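Local coordinates for YfdX protein (Salmonella enterica I, PDB 6A02) that has no established biochemical activity but is implicated in the antibiotic stress response and virulence of Salmonella Typhi, at residues Q20-M25 and R80-I85; R26-S31 and A48-L53. All blocks are in the same frame, centred on the assembly; numbering follows the deposited sequence.

Interaction 1: residues Q20-M25 and R80-I85; sequences QAWQAM and RINSSI
A classic beta bulge, in which I81 and N82 both face E132 of the adjoining strand 125-135, carries the contact between strand 77-89 and the first turns of helix 19-36. Helix and strand run almost perpendicular, at 93°, and their axes approach to 7.4 Å. I81 enters from the bulge with its branches parted over the helix. CG2 lies 3.6 Å from A21 CB, where a methyl side chain leaves room for a branched neighbour. CD1 reaches the other way along the helix and meets M25 CG at 3.8 Å, the two side chains crossing at about a right angle. I81 CG1 takes the crowded position between its own N and carbonyl carbon (chi1 72°), an uncommon choice for isoleucine; CG2 lies anti to the carbonyl carbon, on the A21 side. The flexible M25 chain, which offers its CG to I81, also packs on I169.

W22 lies mainly against the bulge backbone. CD1 of its ring comes obliquely to 3.3 Å from I81 O, a van der Waals approach. The N82 side chain runs beside the indole in the same direction, with N82 CB 3.9 Å from W22 CD1 and the amide plane turned 42° from the ring. Both continue to the second subunit, where R26 donates to N82 OD1 and forms a cation-pi contact with W22. The contact is thus apolar around I81, while the neighbouring indole and amide present one arginine of another chain with both a pi system and a hydrogen-bond acceptor.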
ATOM      1  N   GLN A  20      17.834  -8.759 -10.860  1.00 12.13           N
ATOM      2  CA  GLN A  20      17.375 -10.135 -11.011  1.00 13.23           C
ATOM      3  C   GLN A  20      16.346 -10.486  -9.947  1.00 11.97           C
ATOM      4  O   GLN A  20      15.328 -11.122 -10.245  1.00 10.95           O
ATOM      5  CB  GLN A  20      18.545 -11.110 -10.926  1.00 13.78           C
ATOM      6  CG  GLN A  20      19.472 -11.110 -12.129  1.00 15.97           C
ATOM      7  CD  GLN A  20      20.671 -11.998 -11.891  1.00 19.71           C
ATOM      8  OE1 GLN A  20      21.414 -11.805 -10.927  1.00 20.67           O
ATOM      9  NE2 GLN A  20      20.856 -12.995 -12.755  1.00 21.67           N
ATOM     10  N   ALA A  21      16.603 -10.097  -8.698  1.00 12.19           N
ATOM     11  CA  ALA A  21      15.656 -10.411  -7.633  1.00 10.53           C
ATOM     12  C   ALA A  21      14.374  -9.609  -7.778  1.00  9.67           C
ATOM     13  O   ALA A  21      13.294 -10.098  -7.424  1.00 10.08           O
ATOM     14  CB  ALA A  21      16.287 -10.167  -6.266  1.00 10.87           C
ATOM     15  N   TRP A  22      14.464  -8.374  -8.273  1.00  9.85           N
ATOM     16  CA  TRP A  22      13.241  -7.639  -8.569  1.00 11.26           C
ATOM     17  C   TRP A  22      12.392  -8.389  -9.586  1.00 11.89           C
ATOM     18  O   TRP A  22      11.182  -8.563  -9.393  1.00 10.63           O
ATOM     19  CB  TRP A  22      13.563  -6.217  -9.048  1.00 14.69           C
ATOM     20  CG  TRP A  22      12.336  -5.377  -9.069  1.00 17.35           C
ATOM     21  CD1 TRP A  22      11.820  -4.650  -8.037  1.00 17.56           C
ATOM     22  CD2 TRP A  22      11.443  -5.214 -10.164  1.00 21.11           C
ATOM     23  NE1 TRP A  22      10.659  -4.029  -8.428  1.00 23.46           N
ATOM     24  CE2 TRP A  22      10.413  -4.356  -9.737  1.00 21.39           C
ATOM     25  CE3 TRP A  22      11.426  -5.696 -11.473  1.00 21.07           C
ATOM     26  CZ2 TRP A  22       9.366  -3.981 -10.566  1.00 25.21           C
ATOM     27  CZ3 TRP A  22      10.388  -5.320 -12.298  1.00 22.76           C
ATOM     28  CH2 TRP A  22       9.376  -4.467 -11.840  1.00 27.27           C
ATOM     29  N   GLN A  23      13.013  -8.855 -10.675  1.00 11.00           N
ATOM     30  CA  GLN A  23      12.261  -9.585 -11.688  1.00 11.02           C
ATOM     31  C   GLN A  23      11.736 -10.903 -11.141  1.00 10.06           C
ATOM     32  O   GLN A  23      10.643 -11.339 -11.521  1.00  9.88           O
ATOM     33  CB  GLN A  23      13.141  -9.811 -12.918  1.00 10.39           C
ATOM     34  CG  GLN A  23      12.410 -10.477 -14.083  1.00 14.36           C
ATOM     35  CD  GLN A  23      11.286  -9.615 -14.606  1.00 15.34           C
ATOM     36  OE1 GLN A  23      11.455  -8.410 -14.788  1.00 23.23           O
ATOM     37  NE2 GLN A  23      10.112 -10.216 -14.810  1.00 14.99           N
ATOM     38  N   ALA A  24      12.487 -11.535 -10.240  1.00  9.66           N
ATOM     39  CA  ALA A  24      12.017 -12.766  -9.617  1.00  9.63           C
ATOM     40  C   ALA A  24      10.732 -12.521  -8.838  1.00  8.78           C
ATOM     41  O   ALA A  24       9.792 -13.324  -8.908  1.00  9.46           O
ATOM     42  CB  ALA A  24      13.101 -13.340  -8.703  1.00 10.66           C
ATOM     43  N   MET A  25      10.661 -11.407  -8.106  1.00  9.91           N
ATOM     44  CA  MET A  25       9.442 -11.118  -7.355  1.00  7.60           C
ATOM     45  C   MET A  25       8.275 -10.845  -8.292  1.00  8.28           C
ATOM     46  O   MET A  25       7.139 -11.244  -8.008  1.00  8.65           O
ATOM     47  CB  MET A  25       9.669  -9.934  -6.414  1.00  8.03           C
ATOM     48  CG  MET A  25      10.716 -10.183  -5.330  1.00 10.25           C
ATOM     49  SD  MET A  25      10.514 -11.759  -4.468  1.00 11.62           S
ATOM     50  CE  MET A  25       8.900 -11.525  -3.735  1.00 12.55           C
ATOM     51  N   ARG A  80      18.617  -5.801  -1.310  1.00  9.29           N
ATOM     52  CA  ARG A  80      17.934  -4.675  -1.942  1.00  8.88           C
ATOM     53  C   ARG A  80      17.431  -5.061  -3.326  1.00  7.75           C
ATOM     54  O   ARG A  80      18.198  -5.574  -4.151  1.00  9.08           O
ATOM     55  CB  ARG A  80      18.905  -3.500  -2.095  1.00 10.08           C
ATOM     56  CG  ARG A  80      19.337  -2.867  -0.780  1.00 11.66           C
ATOM     57  CD  ARG A  80      20.379  -1.769  -0.993  1.00 13.43           C
ATOM     58  NE  ARG A  80      21.618  -2.357  -1.479  1.00 14.97           N
ATOM     59  CZ  ARG A  80      22.602  -2.788  -0.692  1.00 14.82           C
ATOM     60  NH1 ARG A  80      22.519  -2.660   0.632  1.00 14.55           N
ATOM     61  NH2 ARG A  80      23.682  -3.343  -1.238  1.00 14.57           N
ATOM     62  N   ILE A  81      16.153  -4.789  -3.599  1.00  8.10           N
ATOM     63  CA  ILE A  81      15.577  -5.055  -4.912  1.00  8.02           C
ATOM     64  C   ILE A  81      15.019  -3.820  -5.604  1.00  7.95           C
ATOM     65  O   ILE A  81      14.739  -3.888  -6.810  1.00  9.59           O
ATOM     66  CB  ILE A  81      14.530  -6.195  -4.897  1.00  8.59           C
ATOM     67  CG1 ILE A  81      13.232  -5.751  -4.218  1.00  9.82           C
ATOM     68  CG2 ILE A  81      15.103  -7.429  -4.235  1.00 11.87           C
ATOM     69  CD1 ILE A  81      12.093  -6.751  -4.372  1.00 12.28           C
ATOM     70  N   ASN A  82      14.848  -2.705  -4.902  1.00  8.52           N
ATOM     71  CA  ASN A  82      14.380  -1.483  -5.547  1.00  8.31           C
ATOM     72  C   ASN A  82      14.672  -0.313  -4.627  1.00  9.91           C
ATOM     73  O   ASN A  82      14.765  -0.473  -3.409  1.00  9.54           O
ATOM     74  CB  ASN A  82      12.881  -1.549  -5.869  1.00 10.99           C
ATOM     75  CG  ASN A  82      12.435  -0.418  -6.768  1.00 14.42           C
ATOM     76  OD1 ASN A  82      12.871  -0.324  -7.903  1.00 14.78           O
ATOM     77  ND2 ASN A  82      11.576   0.459  -6.254  1.00 15.68           N
ATOM     78  N   SER A  83      14.793   0.873  -5.218  1.00  9.29           N
ATOM     79  CA  SER A  83      14.828   2.111  -4.454  1.00  8.46           C
ATOM     80  C   SER A  83      13.875   3.118  -5.073  1.00 11.24           C
ATOM     81  O   SER A  83      13.787   3.238  -6.302  1.00 13.42           O
ATOM     82  CB  SER A  83      16.214   2.743  -4.437  1.00 12.19           C
ATOM     83  OG  SER A  83      16.364   3.499  -3.251  0.53 12.55           O
ATOM     84  N   SER A  84      13.184   3.866  -4.216  1.00  8.23           N
ATOM     85  CA  SER A  84      12.354   4.976  -4.666  1.00 10.34           C
ATOM     86  C   SER A  84      12.530   6.156  -3.721  1.00  8.55           C
ATOM     87  O   SER A  84      13.170   6.054  -2.671  1.00  9.92           O
ATOM     88  CB  SER A  84      10.877   4.586  -4.749  1.00 10.14           C
ATOM     89  OG  SER A  84      10.346   4.380  -3.450  1.00 12.62           O
ATOM     90  N   ILE A  85      11.939   7.289  -4.099  1.00  9.96           N
ATOM     91  CA  ILE A  85      12.075   8.535  -3.357  1.00  8.99           C
ATOM     92  C   ILE A  85      10.711   8.981  -2.844  1.00  9.23           C
ATOM     93  O   ILE A  85       9.712   8.902  -3.567  1.00 11.92           O
ATOM     94  CB  ILE A  85      12.677   9.629  -4.265  1.00  9.79           C
ATOM     95  CG1 ILE A  85      14.079   9.221  -4.723  1.00 11.47           C
ATOM     96  CG2 ILE A  85      12.716  10.984  -3.558  1.00 13.76           C
ATOM     97  CD1 ILE A  85      15.075   9.151  -3.602  1.00 12.27           C
TER

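Interaction 2: residues R26-S31 and A48-L53; sequences RDIGMS and AQAEKL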
ATOM      1  N   ARG A  26       8.536 -10.165  -9.411  1.00  8.95           N
ATOM      2  CA  ARG A  26       7.503  -9.964 -10.420  1.00 10.07           C
ATOM      3  C   ARG A  26       7.021 -11.309 -10.960  1.00  9.80           C
ATOM      4  O   ARG A  26       5.810 -11.553 -11.074  1.00  9.73           O
ATOM      5  CB  ARG A  26       8.082  -9.063 -11.513  1.00 12.23           C
ATOM      6  CG  ARG A  26       7.362  -9.058 -12.833  1.00 16.71           C
ATOM      7  CD  ARG A  26       5.940  -8.585 -12.732  1.00 17.68           C
ATOM      8  NE  ARG A  26       5.416  -8.312 -14.070  1.00 23.11           N
ATOM      9  CZ  ARG A  26       4.133  -8.094 -14.338  1.00 22.42           C
ATOM     10  NH1 ARG A  26       3.243  -8.134 -13.364  1.00 22.65           N
ATOM     11  NH2 ARG A  26       3.746  -7.850 -15.585  1.00 21.70           N
ATOM     12  N   ASP A  27       7.959 -12.221 -11.238  1.00  9.29           N
ATOM     13  CA  ASP A  27       7.590 -13.543 -11.741  1.00  9.57           C
ATOM     14  C   ASP A  27       6.778 -14.331 -10.714  1.00  8.89           C
ATOM     15  O   ASP A  27       5.859 -15.076 -11.083  1.00  8.95           O
ATOM     16  CB  ASP A  27       8.846 -14.329 -12.124  1.00 10.18           C
ATOM     17  CG  ASP A  27       9.539 -13.786 -13.359  1.00 13.01           C
ATOM     18  OD1 ASP A  27       8.962 -12.912 -14.048  1.00 13.90           O
ATOM     19  OD2 ASP A  27      10.666 -14.262 -13.629  1.00 13.85           O
ATOM     20  N   ILE A  28       7.116 -14.193  -9.427  1.00  9.12           N
ATOM     21  CA  ILE A  28       6.393 -14.879  -8.356  1.00  8.30           C
ATOM     22  C   ILE A  28       4.928 -14.447  -8.326  1.00  8.25           C
ATOM     23  O   ILE A  28       4.019 -15.278  -8.196  1.00  8.38           O
ATOM     24  CB  ILE A  28       7.107 -14.630  -7.010  1.00  8.63           C
ATOM     25  CG1 ILE A  28       8.372 -15.478  -6.914  1.00 10.67           C
ATOM     26  CG2 ILE A  28       6.198 -14.908  -5.824  1.00  9.97           C
ATOM     27  CD1 ILE A  28       9.260 -15.060  -5.766  1.00 11.90           C
ATOM     28  N   GLY A  29       4.674 -13.141  -8.439  1.00  9.31           N
ATOM     29  CA  GLY A  29       3.299 -12.667  -8.471  1.00  7.86           C
ATOM     30  C   GLY A  29       2.529 -13.161  -9.681  1.00  8.69           C
ATOM     31  O   GLY A  29       1.367 -13.569  -9.565  1.00 10.81           O
ATOM     32  N   MET A  30       3.159 -13.128 -10.856  1.00  8.91           N
ATOM     33  CA  MET A  30       2.491 -13.612 -12.061  1.00  8.61           C
ATOM     34  C   MET A  30       2.225 -15.106 -11.962  1.00  9.64           C
ATOM     35  O   MET A  30       1.160 -15.591 -12.368  1.00 10.32           O
ATOM     36  CB  MET A  30       3.334 -13.294 -13.298  1.00 13.46           C
ATOM     37  CG  MET A  30       3.473 -11.798 -13.599  1.00 14.54           C
ATOM     38  SD  MET A  30       4.262 -11.458 -15.188  1.00 22.48           S
ATOM     39  CE  MET A  30       3.337 -12.661 -16.147  0.57  9.53           C
ATOM     40  N   SER A  31       3.178 -15.849 -11.395  1.00  8.10           N
ATOM     41  CA  SER A  31       2.992 -17.282 -11.212  1.00  9.76           C
ATOM     42  C   SER A  31       1.763 -17.559 -10.364  1.00  8.18           C
ATOM     43  O   SER A  31       0.926 -18.401 -10.715  1.00  8.50           O
ATOM     44  CB  SER A  31       4.242 -17.878 -10.564  1.00  8.40           C
ATOM     45  OG  SER A  31       4.084 -19.264 -10.291  1.00  8.29           O
ATOM     46  N   ALA A  48       9.762 -21.209 -12.176  1.00 10.74           N
ATOM     47  CA  ALA A  48      11.079 -21.711 -12.554  1.00 11.54           C
ATOM     48  C   ALA A  48      12.003 -20.576 -12.959  1.00 11.46           C
ATOM     49  O   ALA A  48      13.195 -20.590 -12.628  1.00 12.86           O
ATOM     50  CB  ALA A  48      10.954 -22.738 -13.679  1.00 10.10           C
ATOM     51  N   GLN A  49      11.479 -19.577 -13.666  1.00 10.34           N
ATOM     52  CA  GLN A  49      12.312 -18.424 -13.991  1.00 14.16           C
ATOM     53  C   GLN A  49      12.736 -17.686 -12.729  1.00 12.89           C
ATOM     54  O   GLN A  49      13.896 -17.282 -12.596  1.00 13.66           O
ATOM     55  CB  GLN A  49      11.601 -17.470 -14.951  1.00 14.11           C
ATOM     56  CG  GLN A  49      11.277 -18.027 -16.338  0.51 11.47           C
ATOM     57  CD  GLN A  49      10.376 -17.102 -17.147  0.51 18.06           C
ATOM     58  OE1 GLN A  49       9.889 -16.091 -16.644  0.51 19.21           O
ATOM     59  NE2 GLN A  49      10.156 -17.445 -18.409  0.51 23.01           N
ATOM     60  N   ALA A  50      11.807 -17.503 -11.786  1.00 11.31           N
ATOM     61  CA  ALA A  50      12.164 -16.855 -10.529  1.00 12.59           C
ATOM     62  C   ALA A  50      13.242 -17.639  -9.795  1.00 11.60           C
ATOM     63  O   ALA A  50      14.173 -17.051  -9.227  1.00 11.87           O
ATOM     64  CB  ALA A  50      10.916 -16.696  -9.659  1.00  9.95           C
ATOM     65  N   GLU A  51      13.127 -18.970  -9.785  1.00 11.32           N
ATOM     66  CA  GLU A  51      14.136 -19.797  -9.136  1.00 13.50           C
ATOM     67  C   GLU A  51      15.503 -19.602  -9.778  1.00 14.29           C
ATOM     68  O   GLU A  51      16.510 -19.466  -9.076  1.00 14.70           O
ATOM     69  CB  GLU A  51      13.714 -21.266  -9.183  1.00 14.49           C
ATOM     70  CG  GLU A  51      14.606 -22.190  -8.361  1.00 15.89           C
ATOM     71  CD  GLU A  51      14.212 -23.650  -8.477  1.00 23.46           C
ATOM     72  OE1 GLU A  51      13.898 -24.098  -9.603  1.00 28.60           O
ATOM     73  OE2 GLU A  51      14.214 -24.348  -7.437  1.00 26.77           O
ATOM     74  N   LYS A  52      15.557 -19.569 -11.110  1.00 13.82           N
ATOM     75  CA  LYS A  52      16.843 -19.386 -11.778  1.00 16.45           C
ATOM     76  C   LYS A  52      17.427 -18.012 -11.480  1.00 16.95           C
ATOM     77  O   LYS A  52      18.638 -17.876 -11.267  1.00 18.34           O
ATOM     78  CB  LYS A  52      16.705 -19.620 -13.286  1.00 18.10           C
ATOM     79  CG  LYS A  52      16.568 -21.088 -13.648  1.00 26.60           C
ATOM     80  CD  LYS A  52      16.599 -21.321 -15.148  1.00 29.17           C
ATOM     81  CE  LYS A  52      16.844 -22.788 -15.443  1.00 32.36           C
ATOM     82  NZ  LYS A  52      15.880 -23.654 -14.706  1.00 35.79           N
ATOM     83  N   LEU A  53      16.581 -16.982 -11.443  1.00 12.30           N
ATOM     84  CA  LEU A  53      17.074 -15.638 -11.152  1.00 15.09           C
ATOM     85  C   LEU A  53      17.648 -15.541  -9.742  1.00 15.30           C
ATOM     86  O   LEU A  53      18.711 -14.943  -9.539  1.00 16.78           O
ATOM     87  CB  LEU A  53      15.962 -14.612 -11.365  1.00 14.30           C
ATOM     88  CG  LEU A  53      15.518 -14.328 -12.805  1.00 14.34           C
ATOM     89  CD1 LEU A  53      14.138 -13.692 -12.833  1.00 15.38           C
ATOM     90  CD2 LEU A  53      16.513 -13.426 -13.515  1.00 18.84           C
TER
HETATM   91  O   HOH W   1       8.534 -13.302 -17.242  1.00 37.32           O
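D27 and I28 of helix 19-36 meet A50 of helix 40-54 in the close-packed part of this contact. A50 CB rests against both, 3.9 Å from I28 CG1 and 4.0 Å from D27 CB. With only a methyl group at A50, the backbones come near enough for D27 CA and A50 CA to be 5.8 Å apart, and the axes approach to 8.7 Å. I28 also packs on V143 of helix 136-151 and on L162 and Q166 of helix 155-167, a place suited to a branched aliphatic chain.

The two helices follow one another in the chain and form an antiparallel helical hairpin, their directions 161° apart. Along one flank of it the packing gives way to polar and wetter surroundings. D27 CG lies anti to the carbonyl carbon (chi1 -70°); beyond it, OD2 touches L53 CD1 and Q49 CB, each at 3.6 Å. These are apolar neighbours for an oxygen that probably shares a negative charge, although A50 N and Q49 OE1 also lie close to it. The other oxygen, OD1, accepts a hydrogen bond from Q23 NE2, one helical turn earlier.

Q49 is exposed, a position that suits a long polar side chain. In one of its two modelled conformers it is extended beyond CG and crosses D27 at about a right angle, its amide plane 56° from the carboxylate. A water there donates to both side chains, at 3.2 Å from D27 OD1 and 3.2 Å from Q49 OE1, and so joins two acceptors that could not bond to each other.

From the N terminus the chain enters helix 19-36, whose residues 20-25 belong to interaction 1 and whose residues 26-31 belong to interaction 2. It turns back into helix 40-54, where 48-53 closes the shorter loop, and only later reaches strand 77-89 and closes the longer one at 80-85. Interaction 2 is therefore nested inside interaction 1. Their centres lie 13 Å apart, yet they touch: A24 O packs on A50 CB, and L53 lies against Q20, Q23 and A24. Helix 19-36 thus joins the helical part of the fold to the antiparallel sheet, and both contacts border the second subunit.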